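Local atomic coordinates of chitin oligosaccharide binding protein NagB2 (Paenibacillus sp. FPU-7, PDB entry 7EHU), a protein that binds chitin oligosaccharides such as N,N'-diacetylchitobiose and N,N',N''-triacetylchitotriose, probably as the extracellular solute-binding component of a sugar uptake system. Residues W198-M202 against V252-Y257; L203-L207 against F236-L242. All coordinates share one frame; numbering follows the deposited sequence.

Interaction 1: W198-M202 against V252-Y257; sequences WAINM and VLGLKY. With NAG (2-acetamido-2-deoxy-beta-D-glucopyranose), chain B.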
ATOM      1  N   TRP A 198       0.440   9.783  -3.995  1.00  9.56           N
ATOM      2  CA  TRP A 198       0.833   8.709  -3.089  1.00  9.11           C
ATOM      3  C   TRP A 198       1.815   7.751  -3.763  1.00  8.73           C
ATOM      4  O   TRP A 198       2.637   7.120  -3.086  1.00  8.83           O
ATOM      5  CB  TRP A 198      -0.400   7.945  -2.595  1.00  9.72           C
ATOM      6  CG  TRP A 198      -0.971   6.981  -3.594  1.00  9.29           C
ATOM      7  CD1 TRP A 198      -1.891   7.251  -4.572  1.00  9.55           C
ATOM      8  CD2 TRP A 198      -0.623   5.595  -3.742  1.00  8.58           C
ATOM      9  NE1 TRP A 198      -2.132   6.121  -5.311  1.00  9.88           N
ATOM     10  CE2 TRP A 198      -1.369   5.094  -4.820  1.00  8.86           C
ATOM     11  CE3 TRP A 198       0.253   4.729  -3.056  1.00  9.32           C
ATOM     12  CZ2 TRP A 198      -1.299   3.766  -5.200  1.00  9.58           C
ATOM     13  CZ3 TRP A 198       0.328   3.431  -3.452  1.00  9.35           C
ATOM     14  CH2 TRP A 198      -0.435   2.960  -4.518  1.00  9.76           C
ATOM     15  N   ALA A 199       1.736   7.608  -5.087  1.00  9.09           N
ATOM     16  CA  ALA A 199       2.650   6.702  -5.783  1.00  9.30           C
ATOM     17  C   ALA A 199       4.083   7.221  -5.732  1.00  9.51           C
ATOM     18  O   ALA A 199       5.032   6.432  -5.617  1.00  9.58           O
ATOM     19  CB  ALA A 199       2.190   6.522  -7.222  1.00  9.69           C
ATOM     20  N   ILE A 200       4.257   8.542  -5.832  1.00  9.67           N
ATOM     21  CA  ILE A 200       5.570   9.142  -5.607  1.00  9.98           C
ATOM     22  C   ILE A 200       6.001   8.904  -4.170  1.00 10.34           C
ATOM     23  O   ILE A 200       7.169   8.616  -3.892  1.00  9.79           O
ATOM     24  CB  ILE A 200       5.548  10.644  -5.936  1.00 10.68           C
ATOM     25  CG1 ILE A 200       5.177  10.913  -7.396  1.00 11.42           C
ATOM     26  CG2 ILE A 200       6.915  11.274  -5.635  1.00 12.12           C
ATOM     27  CD1 ILE A 200       4.690  12.348  -7.641  1.00 13.20           C
ATOM     28  N   ASN A 201       5.062   9.027  -3.236  1.00 10.14           N
ATOM     29  CA  ASN A 201       5.395   8.856  -1.831  1.00  9.89           C
ATOM     30  C   ASN A 201       5.853   7.451  -1.481  1.00  9.45           C
ATOM     31  O   ASN A 201       6.536   7.282  -0.467  1.00  9.68           O
ATOM     32  CB  ASN A 201       4.245   9.294  -0.925  1.00 10.19           C
ATOM     33  CG  ASN A 201       4.144  10.812  -0.807  1.00 10.68           C
ATOM     34  OD1 ASN A 201       5.103  11.539  -1.060  1.00 11.64           O
ATOM     35  ND2 ASN A 201       2.981  11.286  -0.391  1.00 10.85           N
ATOM     36  N   MET A 202       5.510   6.436  -2.273  1.00  8.90           N
ATOM     37  CA  MET A 202       6.084   5.114  -2.005  1.00  8.98           C
ATOM     38  C   MET A 202       7.598   5.194  -2.070  1.00  9.37           C
ATOM     39  O   MET A 202       8.314   4.748  -1.168  1.00 10.07           O
ATOM     40  CB  MET A 202       5.583   4.111  -3.050  1.00  8.64           C
ATOM     41  CG  MET A 202       4.128   3.702  -2.867  1.00  9.30           C
ATOM     42  SD  MET A 202       3.711   2.191  -3.796  1.00  8.76           S
ATOM     43  CE  MET A 202       3.498   2.911  -5.435  1.00  9.83           C
ATOM     44  N   VAL A 252       6.217  11.577 -15.388  1.00 16.82           N
ATOM     45  CA  VAL A 252       5.625  11.132 -14.125  1.00 16.07           C
ATOM     46  C   VAL A 252       4.376  11.932 -13.767  1.00 15.43           C
ATOM     47  O   VAL A 252       3.371  11.364 -13.321  1.00 15.75           O
ATOM     48  CB  VAL A 252       6.684  11.168 -13.005  1.00 15.94           C
ATOM     49  CG1 VAL A 252       7.340  12.539 -12.899  1.00 16.76           C
ATOM     50  CG2 VAL A 252       6.060  10.752 -11.655  1.00 15.21           C
ATOM     51  N   LEU A 253       4.413  13.257 -13.939  1.00 16.29           N
ATOM     52  CA  LEU A 253       3.275  14.075 -13.523  1.00 16.97           C
ATOM     53  C   LEU A 253       2.137  14.057 -14.538  1.00 18.46           C
ATOM     54  O   LEU A 253       1.050  14.562 -14.231  1.00 19.42           O
ATOM     55  CB  LEU A 253       3.706  15.518 -13.208  1.00 18.04           C
ATOM     56  CG  LEU A 253       4.746  15.677 -12.097  1.00 19.45           C
ATOM     57  CD1 LEU A 253       5.064  17.159 -11.872  1.00 20.83           C
ATOM     58  CD2 LEU A 253       4.281  15.042 -10.784  1.00 19.25           C
ATOM     59  N   GLY A 254       2.341  13.451 -15.705  1.00 18.78           N
ATOM     60  CA  GLY A 254       1.305  13.323 -16.708  1.00 19.17           C
ATOM     61  C   GLY A 254       0.655  11.958 -16.752  1.00 17.92           C
ATOM     62  O   GLY A 254      -0.174  11.708 -17.638  1.00 20.08           O
ATOM     63  N   LEU A 255       0.998  11.069 -15.819  1.00 15.42           N
ATOM     64  CA  LEU A 255       0.526   9.695 -15.841  1.00 14.82           C
ATOM     65  C   LEU A 255      -0.150   9.354 -14.528  1.00 14.55           C
ATOM     66  O   LEU A 255       0.320   9.753 -13.460  1.00 17.17           O
ATOM     67  CB  LEU A 255       1.709   8.746 -16.024  1.00 15.03           C
ATOM     68  CG  LEU A 255       2.415   8.863 -17.371  1.00 16.35           C
ATOM     69  CD1 LEU A 255       3.760   8.126 -17.302  1.00 16.71           C
ATOM     70  CD2 LEU A 255       1.576   8.303 -18.509  1.00 17.75           C
ATOM     71  N   LYS A 256      -1.229   8.586 -14.612  1.00 13.42           N
ATOM     72  CA  LYS A 256      -1.872   7.999 -13.446  1.00 13.80           C
ATOM     73  C   LYS A 256      -1.037   6.827 -12.932  1.00 12.06           C
ATOM     74  O   LYS A 256      -0.220   6.255 -13.657  1.00 11.54           O
ATOM     75  CB  LYS A 256      -3.255   7.474 -13.844  1.00 17.43           C
ATOM     76  CG  LYS A 256      -4.218   8.495 -14.448  1.00 22.36           C
ATOM     77  CD  LYS A 256      -5.647   7.933 -14.572  1.00 27.47           C
ATOM     78  CE  LYS A 256      -5.717   6.585 -15.314  1.00 30.31           C
ATOM     79  NZ  LYS A 256      -6.986   6.435 -16.096  1.00 32.30           N
ATOM     80  N   TYR A 257      -1.292   6.456 -11.674  1.00 11.87           N
ATOM     81  CA  TYR A 257      -0.598   5.330 -11.046  1.00 10.73           C
ATOM     82  C   TYR A 257      -0.576   4.120 -11.965  1.00 10.32           C
ATOM     83  O   TYR A 257       0.478   3.524 -12.192  1.00  9.85           O
ATOM     84  CB  TYR A 257      -1.333   4.974  -9.745  1.00 11.11           C
ATOM     85  CG  TYR A 257      -0.870   3.734  -9.044  1.00 10.24           C
ATOM     86  CD1 TYR A 257       0.453   3.559  -8.692  1.00 10.28           C
ATOM     87  CD2 TYR A 257      -1.780   2.750  -8.700  1.00 10.23           C
ATOM     88  CE1 TYR A 257       0.867   2.424  -8.020  1.00  9.87           C
ATOM     89  CE2 TYR A 257      -1.394   1.618  -8.034  1.00  9.47           C
ATOM     90  CZ  TYR A 257      -0.070   1.467  -7.674  1.00  9.20           C
ATOM     91  OH  TYR A 257       0.268   0.335  -6.967  1.00  9.73           O
TER
HETATM   92  C1  NAG B   3      -1.841   1.688  -0.711  1.00  8.40           C
HETATM   93  C2  NAG B   3      -2.143   3.108  -0.297  1.00  7.93           C
HETATM   94  C3  NAG B   3      -0.905   3.768   0.308  1.00  7.72           C
HETATM   95  C4  NAG B   3      -0.350   2.912   1.441  1.00  7.25           C
HETATM   96  C5  NAG B   3      -0.110   1.485   0.959  1.00  7.50           C
HETATM   97  C6  NAG B   3       0.343   0.546   2.057  1.00  7.98           C
HETATM   98  C7  NAG B   3      -3.909   4.371  -1.431  1.00 10.11           C
HETATM   99  C8  NAG B   3      -4.274   5.195  -2.636  1.00 10.75           C
HETATM  100  N2  NAG B   3      -2.661   3.901  -1.399  1.00  7.92           N
HETATM  101  O3  NAG B   3      -1.275   5.060   0.775  1.00  8.76           O
HETATM  102  O4  NAG B   3       0.893   3.415   1.923  1.00  8.29           O
HETATM  103  O5  NAG B   3      -1.326   0.961   0.401  1.00  7.91           O
HETATM  104  O6  NAG B   3      -0.613   0.454   3.102  1.00  8.62           O
HETATM  105  O7  NAG B   3      -4.708   4.154  -0.519  1.00 12.22           O

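Interaction 2: L203-L207 against F236-L242; sequences LANSL and FKRLKDL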
ATOM      1  N   LEU A 203       8.099   5.785  -3.145  1.00  9.46           N
ATOM      2  CA  LEU A 203       9.531   5.928  -3.328  1.00 10.31           C
ATOM      3  C   LEU A 203      10.119   6.905  -2.330  1.00 11.04           C
ATOM      4  O   LEU A 203      11.176   6.643  -1.750  1.00 11.42           O
ATOM      5  CB  LEU A 203       9.800   6.371  -4.762  1.00 11.55           C
ATOM      6  CG  LEU A 203      11.267   6.506  -5.157  1.00 12.00           C
ATOM      7  CD1 LEU A 203      12.040   5.210  -4.929  1.00 12.70           C
ATOM      8  CD2 LEU A 203      11.381   6.944  -6.615  1.00 13.10           C
ATOM      9  N   ALA A 204       9.441   8.032  -2.117  1.00 10.95           N
ATOM     10  CA  ALA A 204       9.933   9.017  -1.165  1.00 10.50           C
ATOM     11  C   ALA A 204      10.062   8.418   0.225  1.00 10.66           C
ATOM     12  O   ALA A 204      11.042   8.684   0.929  1.00 11.53           O
ATOM     13  CB  ALA A 204       9.002  10.228  -1.136  1.00 11.49           C
ATOM     14  N   ASN A 205       9.076   7.618   0.639  1.00 10.28           N
ATOM     15  CA  ASN A 205       9.081   7.048   1.983  1.00 10.56           C
ATOM     16  C   ASN A 205      10.239   6.089   2.178  1.00 10.41           C
ATOM     17  O   ASN A 205      10.966   6.196   3.176  1.00 11.68           O
ATOM     18  CB  ASN A 205       7.622   6.733   2.380  1.00 13.48           C
ATOM     19  CG  ASN A 205       7.390   6.013   3.711  1.00 11.54           C
ATOM     20  OD1 ASN A 205       6.473   5.196   3.849  1.00 11.00           O
ATOM     21  ND2 ASN A 205       8.351   6.134   4.625  1.00 10.85           N
ATOM     22  N   SER A 206      10.514   5.232   1.199  1.00 10.67           N
ATOM     23  CA  SER A 206      11.684   4.372   1.341  1.00 10.68           C
ATOM     24  C   SER A 206      12.985   5.161   1.286  1.00 11.88           C
ATOM     25  O   SER A 206      13.947   4.780   1.955  1.00 12.28           O
ATOM     26  CB  SER A 206      11.654   3.203   0.360  1.00 10.87           C
ATOM     27  OG  SER A 206      10.767   2.196   0.813  1.00 10.45           O
ATOM     28  N   LEU A 207      13.025   6.262   0.524  1.00 11.30           N
ATOM     29  CA  LEU A 207      14.206   7.118   0.506  1.00 12.30           C
ATOM     30  C   LEU A 207      14.476   7.732   1.870  1.00 12.50           C
ATOM     31  O   LEU A 207      15.599   7.660   2.370  1.00 12.75           O
ATOM     32  CB  LEU A 207      14.066   8.212  -0.542  1.00 13.27           C
ATOM     33  CG  LEU A 207      14.671   7.859  -1.893  1.00 14.84           C
ATOM     34  CD1 LEU A 207      14.143   8.807  -2.972  1.00 16.89           C
ATOM     35  CD2 LEU A 207      16.179   7.930  -1.829  1.00 16.61           C
ATOM     36  N   PHE A 236      14.724  13.678   0.416  1.00 15.21           N
ATOM     37  CA  PHE A 236      14.027  14.459  -0.597  1.00 15.17           C
ATOM     38  C   PHE A 236      14.994  15.045  -1.602  1.00 15.54           C
ATOM     39  O   PHE A 236      14.645  15.177  -2.778  1.00 15.92           O
ATOM     40  CB  PHE A 236      13.162  15.524   0.058  1.00 15.11           C
ATOM     41  CG  PHE A 236      11.967  14.949   0.743  1.00 13.97           C
ATOM     42  CD1 PHE A 236      10.885  14.491   0.011  1.00 13.75           C
ATOM     43  CD2 PHE A 236      11.945  14.793   2.113  1.00 14.60           C
ATOM     44  CE1 PHE A 236       9.782  13.922   0.642  1.00 14.47           C
ATOM     45  CE2 PHE A 236      10.844  14.230   2.736  1.00 14.68           C
ATOM     46  CZ  PHE A 236       9.765  13.790   1.996  1.00 14.93           C
ATOM     47  N   LYS A 237      16.214  15.378  -1.165  1.00 16.29           N
ATOM     48  CA  LYS A 237      17.251  15.761  -2.116  1.00 17.93           C
ATOM     49  C   LYS A 237      17.539  14.639  -3.104  1.00 17.21           C
ATOM     50  O   LYS A 237      17.690  14.886  -4.304  1.00 17.82           O
ATOM     51  CB  LYS A 237      18.527  16.208  -1.397  1.00 20.61           C
ATOM     52  CG  LYS A 237      18.341  17.550  -0.683  1.00 25.23           C
ATOM     53  CD  LYS A 237      19.605  18.128  -0.058  1.00 30.33           C
ATOM     54  CE  LYS A 237      20.741  17.976  -1.047  1.00 33.77           C
ATOM     55  NZ  LYS A 237      22.059  18.557  -0.793  1.00 36.30           N
ATOM     56  N   ARG A 238      17.639  13.406  -2.626  1.00 16.76           N
ATOM     57  CA  ARG A 238      17.875  12.293  -3.537  1.00 16.53           C
ATOM     58  C   ARG A 238      16.688  12.063  -4.475  1.00 15.76           C
ATOM     59  O   ARG A 238      16.883  11.741  -5.653  1.00 15.32           O
ATOM     60  CB  ARG A 238      18.214  11.033  -2.741  1.00 17.01           C
ATOM     61  CG  ARG A 238      19.581  11.073  -2.048  1.00 18.15           C
ATOM     62  CD  ARG A 238      19.713   9.957  -1.043  1.00 18.98           C
ATOM     63  NE  ARG A 238      20.832  10.141  -0.124  1.00 19.51           N
ATOM     64  CZ  ARG A 238      22.003   9.535  -0.186  1.00 21.36           C
ATOM     65  NH1 ARG A 238      22.268   8.631  -1.119  1.00 22.00           N
ATOM     66  NH2 ARG A 238      22.894   9.803   0.750  1.00 22.10           N
ATOM     67  N   LEU A 239      15.457  12.176  -3.966  1.00 15.03           N
ATOM     68  CA  LEU A 239      14.287  12.027  -4.828  1.00 14.89           C
ATOM     69  C   LEU A 239      14.335  13.039  -5.961  1.00 16.05           C
ATOM     70  O   LEU A 239      14.133  12.700  -7.131  1.00 16.42           O
ATOM     71  CB  LEU A 239      13.010  12.233  -4.017  1.00 15.46           C
ATOM     72  CG  LEU A 239      11.678  12.100  -4.759  1.00 15.65           C
ATOM     73  CD1 LEU A 239      11.448  10.700  -5.318  1.00 16.48           C
ATOM     74  CD2 LEU A 239      10.543  12.496  -3.836  1.00 15.51           C
ATOM     75  N   LYS A 240      14.604  14.300  -5.621  1.00 16.68           N
ATOM     76  CA  LYS A 240      14.732  15.335  -6.635  1.00 18.01           C
ATOM     77  C   LYS A 240      15.855  15.013  -7.615  1.00 18.29           C
ATOM     78  O   LYS A 240      15.686  15.176  -8.828  1.00 18.78           O
ATOM     79  CB  LYS A 240      14.949  16.680  -5.935  1.00 19.91           C
ATOM     80  CG  LYS A 240      15.054  17.895  -6.833  1.00 23.31           C
ATOM     81  CD  LYS A 240      13.867  18.036  -7.768  1.00 25.54           C
ATOM     82  CE  LYS A 240      13.964  19.300  -8.611  1.00 28.41           C
ATOM     83  NZ  LYS A 240      12.795  19.416  -9.515  1.00 29.69           N
ATOM     84  N   ASP A 241      16.989  14.505  -7.119  1.00 17.91           N
ATOM     85  CA  ASP A 241      18.100  14.198  -8.016  1.00 18.78           C
ATOM     86  C   ASP A 241      17.738  13.084  -8.997  1.00 17.31           C
ATOM     87  O   ASP A 241      18.161  13.119 -10.154  1.00 18.25           O
ATOM     88  CB  ASP A 241      19.372  13.846  -7.230  1.00 20.76           C
ATOM     89  CG  ASP A 241      20.637  13.947  -8.089  1.00 21.87           C
ATOM     90  OD1 ASP A 241      20.958  15.072  -8.555  1.00 23.45           O
ATOM     91  OD2 ASP A 241      21.307  12.911  -8.308  1.00 22.57           O
ATOM     92  N   LEU A 242      16.928  12.113  -8.577  1.00 16.38           N
ATOM     93  CA  LEU A 242      16.508  11.069  -9.505  1.00 14.85           C
ATOM     94  C   LEU A 242      15.712  11.652 -10.666  1.00 16.09           C
ATOM     95  O   LEU A 242      15.807  11.170 -11.799  1.00 17.60           O
ATOM     96  CB  LEU A 242      15.634  10.052  -8.779  1.00 14.52           C
ATOM     97  CG  LEU A 242      16.298   9.148  -7.742  1.00 14.75           C
ATOM     98  CD1 LEU A 242      15.244   8.314  -7.047  1.00 15.22           C
ATOM     99  CD2 LEU A 242      17.357   8.254  -8.367  1.00 15.07           C
TER

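Interaction 1: W198-M202 against V252-Y257
Trp198 drives the rim of its six-membered ring into the face of Tyr257, an edge-to-face pair with centroids 4.5 Å apart and planes at 55°. CZ2 of Trp198 stands over the centre of the phenol ring, and CH2 lies 3.5 Å from Tyr257 CZ. The indole is turned so that one of its faces is covered by the N-acetyl group of the bound N-acetylglucosamine: NAG N2 sits 3.5 Å from Trp198 CE3, above the plane and displaced toward the rim, while the acetamide methyl C8 comes within 3.5 Å of Trp198 NE1. An aromatic side chain against the sugar is common in carbohydrate-binding sites. With chi1 at 77°, CG of Trp198 falls between the backbone N and the carbonyl carbon, which lets one indole meet sugar and tyrosine together. Ala199 and Met202 also touch the Tyr257 ring obliquely: Ala199 CB is 3.7 Å from Tyr257 CD1, and the Met202 chain bends at chi3 (-80°) to bring CE to 3.7 Å from Tyr257 CE1. The phenol OH is held by hydrogen bonds with Asp274 and Trp277, which should limit ring movement and places Tyr257 in the second shell, behind the indole that contacts the sugar. Farther from the pocket, the side chains of Ile200 and Leu253 cross at about a right angle, with CD1 of Ile200 4.2 Å from Leu253 CD2. Helix 197-212 thus meets the 3-10 turn 252-254 and the first residue of helix 257-265; strand 271-275 touches Met202, helix 394-408 packs on Ile200, and helix 73-86 reaches Trp198.

Interaction 2: L203-L207 against F236-L242
Leu207 and Leu239 contribute the largest shares of this helix-helix contact, with CD1 of Leu207 pressed against the backbone of the opposing helix, 3.7 Å from Leu239 CA. The other methyl of Leu207, CD2, lies 3.8 Å from Arg238 CB, so the two branches meet successive residues of helix 230-244. Leu239 answers with both of its own methyls: CD2 rests 3.8 Å from Ala204 CB, and CD1 is 4.0 Å from Leu203 CD2. Its CG is anti to the backbone N (chi1 -179°), a setting that carries the fork across to helix 197-212. Leu203 and Leu242 reach toward each other tip to tip, CD2 of Leu203 standing 4.1 Å from Leu242 CD1. At the other flank the ring of Phe236 approaches Ala204 obliquely, CE1 being 4.2 Å from Ala204 CB. The small side chain of Ala204 lies where the backbones come nearest, its CA 6.4 Å from that of Leu239. The segment axes pass 9.3 Å apart, with their N-to-C directions at 133°. In the next shell, Phe273 of strand 271-275 touches Leu203, and Phe236 and Leu239 also pack on helix 394-408. The aliphatic start of Arg238, CB and CD, passes obliquely across Leu207, while its guanidinium forms a salt bridge with Asp234 and a cation-pi contact with Trp170. No hydrogen bond joins the two segments: methyl, methylene and ring contacts, with the CA of Leu239, bury 289 Å², so cohesion rests on shape fit and burial of apolar surface, not on directional bonds.

In the fold
Interactions 1 and 2 follow one another along helix 197-212, their centres about 13 Å apart, and they touch where Ile200 CG2 meets Leu239 CD2 at 4.2 Å. In chain order, helix 230-244 comes later, after the short helix 214-219, and then the loop into helix 257-265, so interaction 2 is nested within the loop closed by interaction 1. The same helix therefore contributes Trp198, in its first turn, to the sugar pocket and its middle to the helical packing behind it. Strand 271-275 contacts residues of both interactions, as does helix 394-408. Together they connect the indole at the glycan site with a buried apolar helix-helix interface behind it.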